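Local coordinates for adherence and virulence protein A (Streptococcus pneumoniae, PDB 6PON), which probably binds fibronectin and thereby helps pneumococci adhere to host tissue, at residues S170-P173 with F174-K177; D178-L181 with F182-Q186; K193-Q196 with S197-G201. All coordinates share one frame; numbering follows the deposited sequence.

Contact 1 of 3, residues S170-P173 with F174-K177; sequences SLNP and FTIK
The ring of Phe-174 meets the side-chain amide of Asn-172 at its edge and in its plane, with Asn-172 OD1 3.7 Å from Phe-174 CD2 and the two flat groups turned 90° from each other. Beyond the two segments, His-9 stacks on the same ring, and Phe-226 of the second subunit meets it edge-to-face. Thr-175 OG1 stands over one face of the amide, 3.5 Å from Asn-172 CG. The nitrogen end of the amide is held by a hydrogen bond from Asn-172 ND2 to Glu-95 OE2, which fixes which end presents oxygen to the turn.

That oxygen accepts the backbone N-H of Phe-174: the distance from Phe-174 N to Asn-172 OD1 is 3.0 Å, with the donor tilted 32° from the carbonyl plane. Asn-172 reaches it with CG opposite its own backbone nitrogen (chi1 -172°), which carries OD1 forward to the N-H two residues on. The main-chain oxygen of Asn-172 receives two weak bonds, from Thr-175 N at 3.3 Å and from Ile-176 N at 3.2 Å. Both chain ends of the turn then lie close enough for Leu-171 CD1 and Ile-176 CD1 to touch at 4.2 Å, a small apolar patch that meets Leu-181 and Ile-184 of helix 178-187. Pro-173 restricts the backbone at the first corner and packs on Phe-199 and on Phe-226 of the second subunit.

An Asx turn at Asn-172 overlapping a beta turn of type I across residues 172-175 is the motif here, reversing the chain shortly before helix 178-187 at the subunit interface.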
loop_
_atom_site.group_PDB
_atom_site.type_symbol
_atom_site.label_atom_id
_atom_site.label_comp_id
_atom_site.label_asym_id
_atom_site.label_seq_id
_atom_site.Cartn_x
_atom_site.Cartn_y
_atom_site.Cartn_z
ATOM N N SER B 170 -18.977 1.821 14.588
ATOM C CA SER B 170 -17.851 1.795 13.660
ATOM C C SER B 170 -17.464 3.206 13.225
ATOM O O SER B 170 -17.847 4.178 13.886
ATOM C CB SER B 170 -18.169 0.940 12.441
ATOM O OG SER B 170 -19.053 1.624 11.580
ATOM N N LEU B 171 -16.707 3.321 12.119
ATOM C CA LEU B 171 -15.959 4.538 11.814
ATOM C C LEU B 171 -16.215 5.017 10.390
ATOM O O LEU B 171 -16.180 4.231 9.440
ATOM C CB LEU B 171 -14.453 4.316 11.996
ATOM C CG LEU B 171 -13.897 4.107 13.402
ATOM C CD1 LEU B 171 -12.471 3.626 13.300
ATOM C CD2 LEU B 171 -13.965 5.383 14.212
ATOM N N ASN B 172 -16.429 6.316 10.246
ATOM C CA ASN B 172 -16.675 6.913 8.942
ATOM C C ASN B 172 -15.402 6.908 8.098
ATOM O O ASN B 172 -14.452 7.630 8.429
ATOM C CB ASN B 172 -17.202 8.330 9.134
ATOM C CG ASN B 172 -17.660 8.967 7.844
ATOM O OD1 ASN B 172 -17.230 8.576 6.755
ATOM N ND2 ASN B 172 -18.544 9.960 7.955
ATOM N N PRO B 173 -15.349 6.153 6.993
ATOM C CA PRO B 173 -14.088 6.037 6.240
ATOM C C PRO B 173 -13.697 7.296 5.498
ATOM O O PRO B 173 -12.529 7.430 5.129
ATOM C CB PRO B 173 -14.364 4.882 5.260
ATOM C CG PRO B 173 -15.834 4.912 5.074
ATOM C CD PRO B 173 -16.434 5.372 6.379
ATOM N N PHE B 174 -14.631 8.207 5.244
ATOM C CA PHE B 174 -14.291 9.431 4.524
ATOM C C PHE B 174 -13.510 10.401 5.401
ATOM O O PHE B 174 -12.709 11.180 4.886
ATOM C CB PHE B 174 -15.568 10.117 4.001
ATOM C CG PHE B 174 -16.209 9.413 2.842
ATOM C CD1 PHE B 174 -15.763 9.625 1.556
ATOM C CD2 PHE B 174 -17.254 8.539 3.038
ATOM C CE1 PHE B 174 -16.338 8.972 0.480
ATOM C CE2 PHE B 174 -17.834 7.886 1.974
ATOM C CZ PHE B 174 -17.369 8.105 0.690
ATOM N N THR B 175 -13.730 10.375 6.714
ATOM C CA THR B 175 -13.245 11.421 7.610
ATOM C C THR B 175 -12.272 10.923 8.661
ATOM O O THR B 175 -11.803 11.733 9.466
ATOM C CB THR B 175 -14.411 12.103 8.335
ATOM O OG1 THR B 175 -15.131 11.113 9.089
ATOM C CG2 THR B 175 -15.354 12.753 7.341
ATOM N N ILE B 176 -11.973 9.624 8.704
ATOM C CA ILE B 176 -11.074 9.115 9.732
ATOM C C ILE B 176 -9.699 9.733 9.557
ATOM O O ILE B 176 -9.244 9.987 8.432
ATOM C CB ILE B 176 -10.997 7.585 9.671
ATOM C CG1 ILE B 176 -10.133 7.065 10.826
ATOM C CG2 ILE B 176 -10.469 7.144 8.287
ATOM C CD1 ILE B 176 -9.779 5.582 10.720
ATOM N N LYS B 177 -9.037 9.993 10.679
ATOM C CA LYS B 177 -7.762 10.686 10.693
ATOM C C LYS B 177 -6.620 9.747 10.317
ATOM O O LYS B 177 -6.703 8.522 10.459
ATOM C CB LYS B 177 -7.512 11.301 12.067
ATOM C CG LYS B 177 -8.584 12.299 12.470
ATOM C CD LYS B 177 -8.219 13.035 13.761
ATOM C CE LYS B 177 -7.608 14.410 13.503
ATOM N NZ LYS B 177 -6.127 14.394 13.344
#

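Contact 2 of 3, residues D178-L181 with F182-Q186; sequences DEKL and FEILQ
Leu-181 and Leu-185 supply the apolar part of this contact, one helical turn apart: Leu-181 CG lies 3.8 Å from Leu-185 CD1. Leu-181 has CG opposite its backbone nitrogen (chi1 178°), whereas in Leu-185 CG stands opposite the carbonyl carbon (chi1 -61°), and the branches converge on one flank. A looser touch, 4.1 Å from Lys-180 CG to Ile-184 CD1, continues the apolar lining beside the aliphatic stem of the lysine.

The charged part lies on the exposed side. Lys-180 bends at its second torsion, and its NZ makes a long salt bridge of 3.9 Å to Glu-183 OE1; the extended glutamate crosses the lysine chain, with OE2 near Lys-180 CD. This pairing probably eases the proximity of Glu-179, another acid one turn back from Glu-183.

Backbone bonds complete the set, each four residues apart: Phe-182 N to Asp-178 O at 2.8 Å, Glu-183 N to Glu-179 O at 3.3 Å, Ile-184 N to Lys-180 O at 3.0 Å and Leu-185 N to Leu-181 O at 2.9 Å.

Asp-178 salt-bridges Arg-223 of the second subunit, while Leu-181 and Leu-185 pack on Phe-222 and Leu-219 of that subunit, respectively: an amphipathic alpha-helix serving a dimer interface.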
loop_
_atom_site.group_PDB
_atom_site.type_symbol
_atom_site.label_atom_id
_atom_site.label_comp_id
_atom_site.label_asym_id
_atom_site.label_seq_id
_atom_site.Cartn_x
_atom_site.Cartn_y
_atom_site.Cartn_z
ATOM N N ASP B 178 -5.539 10.352 9.824
ATOM C CA ASP B 178 -4.380 9.582 9.392
ATOM C C ASP B 178 -3.934 8.600 10.468
ATOM O O ASP B 178 -3.737 7.408 10.202
ATOM C CB ASP B 178 -3.239 10.527 9.028
ATOM C CG ASP B 178 -3.344 11.077 7.611
ATOM O OD1 ASP B 178 -4.210 10.617 6.835
ATOM O OD2 ASP B 178 -2.513 11.951 7.264
ATOM N N GLU B 179 -3.794 9.088 11.697
ATOM C CA GLU B 179 -3.203 8.288 12.759
ATOM C C GLU B 179 -4.016 7.026 13.020
ATOM O O GLU B 179 -3.465 5.917 13.102
ATOM C CB GLU B 179 -3.085 9.157 14.008
ATOM C CG GLU B 179 -3.035 8.437 15.335
ATOM C CD GLU B 179 -3.340 9.400 16.478
ATOM O OE1 GLU B 179 -3.412 10.634 16.208
ATOM O OE2 GLU B 179 -3.517 8.923 17.631
ATOM N N LYS B 180 -5.338 7.174 13.142
ATOM C CA LYS B 180 -6.199 6.018 13.364
ATOM C C LYS B 180 -6.193 5.086 12.157
ATOM O O LYS B 180 -6.165 3.855 12.314
ATOM C CB LYS B 180 -7.621 6.484 13.687
ATOM C CG LYS B 180 -8.558 5.363 14.089
ATOM C CD LYS B 180 -8.067 4.702 15.354
ATOM C CE LYS B 180 -9.129 3.815 15.977
ATOM N NZ LYS B 180 -8.710 3.315 17.336
ATOM N N LEU B 181 -6.182 5.654 10.942
ATOM C CA LEU B 181 -6.262 4.829 9.741
ATOM C C LEU B 181 -5.002 4.000 9.554
ATOM O O LEU B 181 -5.078 2.829 9.165
ATOM C CB LEU B 181 -6.519 5.708 8.509
ATOM C CG LEU B 181 -6.586 5.019 7.135
ATOM C CD1 LEU B 181 -7.659 3.932 7.103
ATOM C CD2 LEU B 181 -6.814 6.033 6.025
ATOM N N PHE B 182 -3.837 4.600 9.814
ATOM C CA PHE B 182 -2.568 3.887 9.687
ATOM C C PHE B 182 -2.521 2.695 10.637
ATOM O O PHE B 182 -2.228 1.565 10.229
ATOM C CB PHE B 182 -1.414 4.863 9.956
ATOM C CG PHE B 182 -0.064 4.359 9.542
ATOM C CD1 PHE B 182 0.664 3.514 10.375
ATOM C CD2 PHE B 182 0.499 4.760 8.340
ATOM C CE1 PHE B 182 1.922 3.062 10.008
ATOM C CE2 PHE B 182 1.751 4.305 7.957
ATOM C CZ PHE B 182 2.464 3.455 8.795
ATOM N N GLU B 183 -2.827 2.935 11.912
ATOM C CA GLU B 183 -2.911 1.868 12.907
ATOM C C GLU B 183 -3.811 0.735 12.432
ATOM O O GLU B 183 -3.440 -0.445 12.511
ATOM C CB GLU B 183 -3.423 2.456 14.228
ATOM C CG GLU B 183 -4.001 1.459 15.230
ATOM C CD GLU B 183 -4.726 2.152 16.397
ATOM O OE1 GLU B 183 -5.336 1.427 17.223
ATOM O OE2 GLU B 183 -4.681 3.412 16.489
ATOM N N ILE B 184 -5.003 1.083 11.938
ATOM C CA ILE B 184 -5.936 0.077 11.434
ATOM C C ILE B 184 -5.315 -0.711 10.290
ATOM O O ILE B 184 -5.468 -1.933 10.206
ATOM C CB ILE B 184 -7.257 0.738 10.998
ATOM C CG1 ILE B 184 -8.015 1.265 12.217
ATOM C CG2 ILE B 184 -8.109 -0.241 10.237
ATOM C CD1 ILE B 184 -9.269 2.012 11.868
ATOM N N LEU B 185 -4.637 -0.027 9.374
ATOM C CA LEU B 185 -4.090 -0.719 8.219
ATOM C C LEU B 185 -2.815 -1.483 8.558
ATOM O O LEU B 185 -2.482 -2.444 7.860
ATOM C CB LEU B 185 -3.820 0.270 7.089
ATOM C CG LEU B 185 -5.014 1.035 6.549
ATOM C CD1 LEU B 185 -4.512 2.166 5.675
ATOM C CD2 LEU B 185 -5.982 0.114 5.772
ATOM N N GLN B 186 -2.117 -1.084 9.623
ATOM C CA GLN B 186 -0.922 -1.797 10.048
ATOM C C GLN B 186 -1.259 -3.088 10.773
ATOM O O GLN B 186 -0.520 -4.071 10.667
ATOM C CB GLN B 186 -0.084 -0.908 10.959
ATOM C CG GLN B 186 1.230 -1.536 11.421
ATOM C CD GLN B 186 2.230 -0.468 11.781
ATOM O OE1 GLN B 186 1.884 0.479 12.472
ATOM N NE2 GLN B 186 3.449 -0.584 11.296
#

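Contact 3 of 3, residues K193-Q196 with S197-G201; sequences KNLQ and SLFQG
Leu-198 rests against the amide of Asn-194, its CD1 3.6 Å from Asn-194 ND2, while its CG presses to 3.0 Å from Asn-194 O, a tight approach. One residue on, Leu-195 CD2 touches the ring of Phe-199 at CE2, 3.9 Å away. The carbonyl of Leu-195 also lies near the plane of that ring at its edge, with Leu-195 O 3.5 Å from Phe-199 CD2. Phe-199 keeps CG opposite its carbonyl carbon (chi1 -62°), which turns the ring across the helix end, beside Leu-195.

These side chains are set by the backbone bonds beneath them. Ser-197 N binds Lys-193 O at 3.1 Å, Leu-198 N binds Asn-194 O at 2.8 Å, and Phe-199 N binds Leu-195 O at 2.8 Å.

Farther out, Asn-194 ND2 is gripped by two acceptors, Glu-189 O and Gln-188 OE1, which pin the amide beside Leu-198. Gln-196 NE2 bonds to Leu-202 O, linking the helix to the segment that follows. Ile-184 of helix 178-187 packs on Leu-198 and Phe-199, and the Phe-199 ring meets Phe-222 of the second subunit.

Such a pattern marks the C-terminal end of a short alpha-helix, where the chain leaves helical geometry at Phe-199 and becomes extended.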
loop_
_atom_site.group_PDB
_atom_site.type_symbol
_atom_site.label_atom_id
_atom_site.label_comp_id
_atom_site.label_asym_id
_atom_site.label_seq_id
_atom_site.Cartn_x
_atom_site.Cartn_y
_atom_site.Cartn_z
ATOM N N LYS B 193 -15.033 -8.591 5.291
ATOM C CA LYS B 193 -15.914 -8.571 6.449
ATOM C C LYS B 193 -15.348 -7.721 7.575
ATOM O O LYS B 193 -16.096 -7.000 8.240
ATOM C CB LYS B 193 -16.199 -9.990 6.931
ATOM C CG LYS B 193 -16.643 -10.067 8.398
ATOM C CD LYS B 193 -17.655 -11.190 8.610
ATOM C CE LYS B 193 -17.843 -11.498 10.078
ATOM N NZ LYS B 193 -16.981 -12.639 10.456
ATOM N N ASN B 194 -14.038 -7.765 7.813
ATOM C CA ASN B 194 -13.532 -6.914 8.888
ATOM C C ASN B 194 -13.586 -5.441 8.505
ATOM O O ASN B 194 -13.759 -4.581 9.375
ATOM C CB ASN B 194 -12.115 -7.309 9.295
ATOM C CG ASN B 194 -11.771 -6.836 10.697
ATOM O OD1 ASN B 194 -12.637 -6.820 11.576
ATOM N ND2 ASN B 194 -10.517 -6.423 10.912
ATOM N N LEU B 195 -13.482 -5.126 7.214
ATOM C CA LEU B 195 -13.659 -3.742 6.793
ATOM C C LEU B 195 -15.096 -3.281 7.017
ATOM O O LEU B 195 -15.337 -2.125 7.397
ATOM C CB LEU B 195 -13.265 -3.603 5.329
ATOM C CG LEU B 195 -11.782 -3.789 5.005
ATOM C CD1 LEU B 195 -11.582 -4.086 3.527
ATOM C CD2 LEU B 195 -11.014 -2.546 5.402
ATOM N N GLN B 196 -16.072 -4.165 6.785
ATOM C CA GLN B 196 -17.462 -3.783 7.017
ATOM C C GLN B 196 -17.710 -3.519 8.486
ATOM O O GLN B 196 -18.473 -2.619 8.842
ATOM C CB GLN B 196 -18.413 -4.864 6.523
ATOM C CG GLN B 196 -18.550 -4.940 5.047
ATOM C CD GLN B 196 -19.688 -5.852 4.665
ATOM O OE1 GLN B 196 -19.591 -7.077 4.812
ATOM N NE2 GLN B 196 -20.786 -5.262 4.170
ATOM N N SER B 197 -17.058 -4.291 9.353
ATOM C CA SER B 197 -17.173 -4.083 10.785
ATOM C C SER B 197 -16.353 -2.898 11.280
ATOM O O SER B 197 -16.700 -2.300 12.300
ATOM C CB SER B 197 -16.730 -5.330 11.522
ATOM O OG SER B 197 -16.337 -4.962 12.825
ATOM N N LEU B 198 -15.246 -2.571 10.617
ATOM C CA LEU B 198 -14.486 -1.397 11.032
ATOM C C LEU B 198 -15.128 -0.101 10.524
ATOM O O LEU B 198 -15.104 0.928 11.211
ATOM C CB LEU B 198 -13.038 -1.516 10.544
ATOM C CG LEU B 198 -12.194 -2.661 11.136
ATOM C CD1 LEU B 198 -10.943 -2.951 10.303
ATOM C CD2 LEU B 198 -11.805 -2.342 12.553
ATOM N N PHE B 199 -15.714 -0.121 9.340
ATOM C CA PHE B 199 -16.133 1.115 8.711
ATOM C C PHE B 199 -17.637 1.117 8.470
ATOM O O PHE B 199 -18.254 0.080 8.221
ATOM C CB PHE B 199 -15.335 1.357 7.426
ATOM C CG PHE B 199 -13.851 1.512 7.680
ATOM C CD1 PHE B 199 -13.343 2.698 8.167
ATOM C CD2 PHE B 199 -12.976 0.459 7.470
ATOM C CE1 PHE B 199 -11.980 2.841 8.422
ATOM C CE2 PHE B 199 -11.610 0.597 7.716
ATOM C CZ PHE B 199 -11.118 1.789 8.195
ATOM N N GLN B 200 -18.207 2.311 8.612
ATOM C CA GLN B 200 -19.630 2.572 8.460
ATOM C C GLN B 200 -19.977 2.790 6.993
ATOM O O GLN B 200 -19.281 3.523 6.287
ATOM C CB GLN B 200 -19.994 3.815 9.272
ATOM C CG GLN B 200 -21.447 4.199 9.248
ATOM C CD GLN B 200 -21.680 5.536 9.926
ATOM O OE1 GLN B 200 -20.809 6.408 9.910
ATOM N NE2 GLN B 200 -22.858 5.702 10.530
ATOM N N GLY B 201 -21.063 2.170 6.543
ATOM C CA GLY B 201 -21.584 2.486 5.229
ATOM C C GLY B 201 -20.948 1.729 4.093
ATOM O O GLY B 201 -20.946 2.212 2.953
#

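Overall arrangement
Contact 2 lies on helix 178-187, contact 3 on helix 192-198 and contact 1 in the loop leading into the former; all three converge on Ile-184. Contact 1 lies at the surface and relies on a side-chain amide and weak turn bonds. Contacts 2 and 3, each partly buried, use regular helical bonds, but contact 2 packs leucine on leucine and adds a lysine-glutamate pair on its exposed side, whereas in contact 3 leucines meet an asparagine amide and a phenylalanine ring. Contacts 1 and 3 are also joined by probable backbone hydrogen bonds, Leu-171 O to Gln-200 N and Leu-171 N to Leu-198 O. All three reach the second subunit, contact 3 through Phe-199 alone.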